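Local coordinates for PA14 domain-containing protein (Clostridium clariflavum, PDB 6QDI) that probably senses plant biomass outside the cell as an RsgI-like anti-sigma factor, through calcium-binding tandem PA14 domains that are thought to recognise sugars, at residues Glu43-Arg48 with Leu108-Asn113. Numbering follows the deposited sequence.
Sequences ESYSVR and LEYFNN. With CA (calcium ion), chain G; CA (calcium ion), chain D.
Asn112 lays its CB over one face of the Tyr45 ring, 3.9 Å from the ring centroid, in a CH-pi contact offset rimward, while its amide plane stands 72° from the ring. Asn112 CG is anti to the backbone N (chi1 -169°) and lies 3.5 Å from a calcium ion that Asn112 OD1 binds at 2.4 Å; Asp68, Asn69, Thr114 and Asn116 also bind it, and ND2 is hydrogen-bonded to Gly115. Along this side of the sheet, Tyr45 CE1 meets the edge of the Tyr110 ring at CE2 (3.9 Å), and Val47 CG2 touches its CD2; Tyr110 OH is hydrogen-bonded to Asp68 O. Beneath lies antiparallel pairing between strands of the first PA14 domain, a beta-sandwich fold: Tyr45 with Asn112 and Val47 with Tyr110 are hydrogen-bonded pairs, Ser46 with Phe111 a non-hydrogen-bonded one. On the opposite side of the sheet, Arg48 and Glu109 run side by side. The guanidinium grips side-on, Arg48 NE 2.8 Å and NH2 3.2 Å from Glu109 OE2, both from one face of a carboxylate turned 65° to it. Toward the other end, Ser44 chelates a second calcium ion through O and OG, joined by Asp10, Asp42 and three waters.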
loop_
_atom_site.group_PDB
_atom_site.type_symbol
_atom_site.label_atom_id
_atom_site.label_comp_id
_atom_site.label_asym_id
_atom_site.label_seq_id
_atom_site.Cartn_x
_atom_site.Cartn_y
_atom_site.Cartn_z
ATOM N N GLU A 43 -8.093 -7.244 -3.758
ATOM C CA GLU A 43 -8.165 -7.842 -2.423
ATOM C C GLU A 43 -6.941 -7.620 -1.554
ATOM O O GLU A 43 -6.831 -8.233 -0.500
ATOM C CB GLU A 43 -8.582 -9.318 -2.434
ATOM C CG GLU A 43 -9.735 -9.654 -3.359
ATOM C CD GLU A 43 -10.065 -11.109 -3.416
ATOM O OE1 GLU A 43 -9.621 -11.894 -2.535
ATOM O OE2 GLU A 43 -10.785 -11.502 -4.380
ATOM N N SER A 44 -6.037 -6.715 -1.974
ATOM C CA SER A 44 -4.853 -6.374 -1.163
ATOM C C SER A 44 -4.784 -4.869 -0.967
ATOM O O SER A 44 -4.467 -4.135 -1.908
ATOM C CB SER A 44 -3.579 -6.902 -1.769
ATOM O OG SER A 44 -3.371 -6.473 -3.081
ATOM N N TYR A 45 -5.114 -4.365 0.222
ATOM C CA TYR A 45 -5.154 -2.920 0.433
ATOM C C TYR A 45 -5.033 -2.642 1.909
ATOM O O TYR A 45 -5.078 -3.554 2.740
ATOM C CB TYR A 45 -6.433 -2.277 -0.199
ATOM C CG TYR A 45 -7.725 -2.874 0.294
ATOM C CD1 TYR A 45 -8.287 -2.443 1.480
ATOM C CD2 TYR A 45 -8.385 -3.875 -0.417
ATOM C CE1 TYR A 45 -9.492 -3.000 1.962
ATOM C CE2 TYR A 45 -9.569 -4.428 0.053
ATOM C CZ TYR A 45 -10.099 -3.991 1.242
ATOM O OH TYR A 45 -11.261 -4.532 1.756
ATOM N N SER A 46 -4.836 -1.373 2.239
ATOM C CA SER A 46 -4.658 -1.013 3.640
ATOM C C SER A 46 -5.091 0.431 3.817
ATOM O O SER A 46 -5.230 1.183 2.832
ATOM C CB SER A 46 -3.207 -1.276 4.097
ATOM O OG SER A 46 -2.263 -0.572 3.279
ATOM N N VAL A 47 -5.354 0.814 5.060
ATOM C CA VAL A 47 -5.884 2.124 5.395
ATOM C C VAL A 47 -5.276 2.593 6.686
ATOM O O VAL A 47 -5.083 1.805 7.638
ATOM C CB VAL A 47 -7.437 2.079 5.552
ATOM C CG1 VAL A 47 -7.983 3.490 5.624
ATOM C CG2 VAL A 47 -8.104 1.309 4.428
ATOM N N ARG A 48 -4.980 3.901 6.756
ATOM C CA ARG A 48 -4.643 4.546 8.012
ATOM C C ARG A 48 -5.652 5.657 8.271
ATOM O O ARG A 48 -5.854 6.537 7.433
ATOM C CB ARG A 48 -3.266 5.161 8.014
ATOM C CG ARG A 48 -2.901 5.836 9.319
ATOM C CD ARG A 48 -1.546 6.499 9.292
ATOM N NE ARG A 48 -0.478 5.541 9.127
ATOM C CZ ARG A 48 0.328 5.449 8.074
ATOM N NH1 ARG A 48 0.158 6.174 7.003
ATOM N NH2 ARG A 48 1.288 4.503 8.081
ATOM N N LEU A 108 -5.515 4.554 13.600
ATOM C CA LEU A 108 -5.929 3.179 13.407
ATOM C C LEU A 108 -5.390 2.768 12.040
ATOM O O LEU A 108 -5.738 3.376 11.032
ATOM C CB LEU A 108 -7.442 3.040 13.472
ATOM C CG LEU A 108 -8.003 1.597 13.603
ATOM C CD1 LEU A 108 -9.442 1.627 14.084
ATOM C CD2 LEU A 108 -7.963 0.766 12.351
ATOM N N GLU A 109 -4.556 1.725 12.033
ATOM C CA GLU A 109 -4.032 1.149 10.808
ATOM C C GLU A 109 -4.688 -0.216 10.571
ATOM O O GLU A 109 -4.943 -0.956 11.523
ATOM C CB GLU A 109 -2.515 1.028 10.902
ATOM C CG GLU A 109 -1.837 2.375 10.851
ATOM C CD GLU A 109 -0.349 2.396 11.114
ATOM O OE1 GLU A 109 0.243 1.341 11.404
ATOM O OE2 GLU A 109 0.235 3.487 10.943
ATOM N N TYR A 110 -4.938 -0.523 9.304
ATOM C CA TYR A 110 -5.731 -1.690 8.933
ATOM C C TYR A 110 -5.201 -2.267 7.620
ATOM O O TYR A 110 -4.795 -1.497 6.733
ATOM C CB TYR A 110 -7.203 -1.215 8.737
ATOM C CG TYR A 110 -8.018 -2.202 7.939
ATOM C CD1 TYR A 110 -8.565 -3.333 8.517
ATOM C CD2 TYR A 110 -8.131 -2.064 6.560
ATOM C CE1 TYR A 110 -9.214 -4.285 7.748
ATOM C CE2 TYR A 110 -8.729 -3.030 5.770
ATOM C CZ TYR A 110 -9.262 -4.154 6.372
ATOM O OH TYR A 110 -9.863 -5.096 5.583
ATOM N N PHE A 111 -5.296 -3.590 7.448
ATOM C CA PHE A 111 -5.074 -4.179 6.138
ATOM C C PHE A 111 -6.002 -5.307 5.819
ATOM O O PHE A 111 -6.425 -6.056 6.713
ATOM C CB PHE A 111 -3.594 -4.602 5.910
ATOM C CG PHE A 111 -3.140 -5.854 6.638
ATOM C CD1 PHE A 111 -3.279 -7.112 6.056
ATOM C CD2 PHE A 111 -2.538 -5.782 7.879
ATOM C CE1 PHE A 111 -2.831 -8.249 6.688
ATOM C CE2 PHE A 111 -2.068 -6.928 8.506
ATOM C CZ PHE A 111 -2.213 -8.163 7.936
ATOM N N ASN A 112 -6.242 -5.493 4.522
ATOM C CA ASN A 112 -6.863 -6.689 3.962
ATOM C C ASN A 112 -5.841 -7.415 3.128
ATOM O O ASN A 112 -5.254 -6.825 2.219
ATOM C CB ASN A 112 -8.096 -6.389 3.140
ATOM C CG ASN A 112 -8.860 -7.654 2.810
ATOM O OD1 ASN A 112 -8.707 -8.637 3.519
ATOM N ND2 ASN A 112 -9.687 -7.653 1.756
ATOM N N ASN A 113 -5.645 -8.710 3.404
ATOM C CA ASN A 113 -4.735 -9.566 2.649
ATOM C C ASN A 113 -5.536 -10.761 2.102
ATOM O O ASN A 113 -5.431 -11.867 2.635
ATOM C CB ASN A 113 -3.599 -10.024 3.534
ATOM C CG ASN A 113 -2.564 -10.852 2.798
ATOM O OD1 ASN A 113 -2.541 -10.964 1.600
ATOM N ND2 ASN A 113 -1.678 -11.407 3.551
HETATM CA CA CA G . -3.641 -4.173 -4.101
HETATM CA CA CA D . -9.271 -10.741 4.397
HETATM O O HOH W 1 -2.719 -3.033 -6.104
HETATM O O HOH W 2 -1.229 -4.611 -3.893
HETATM O O HOH W 3 -5.352 -2.543 -4.363
#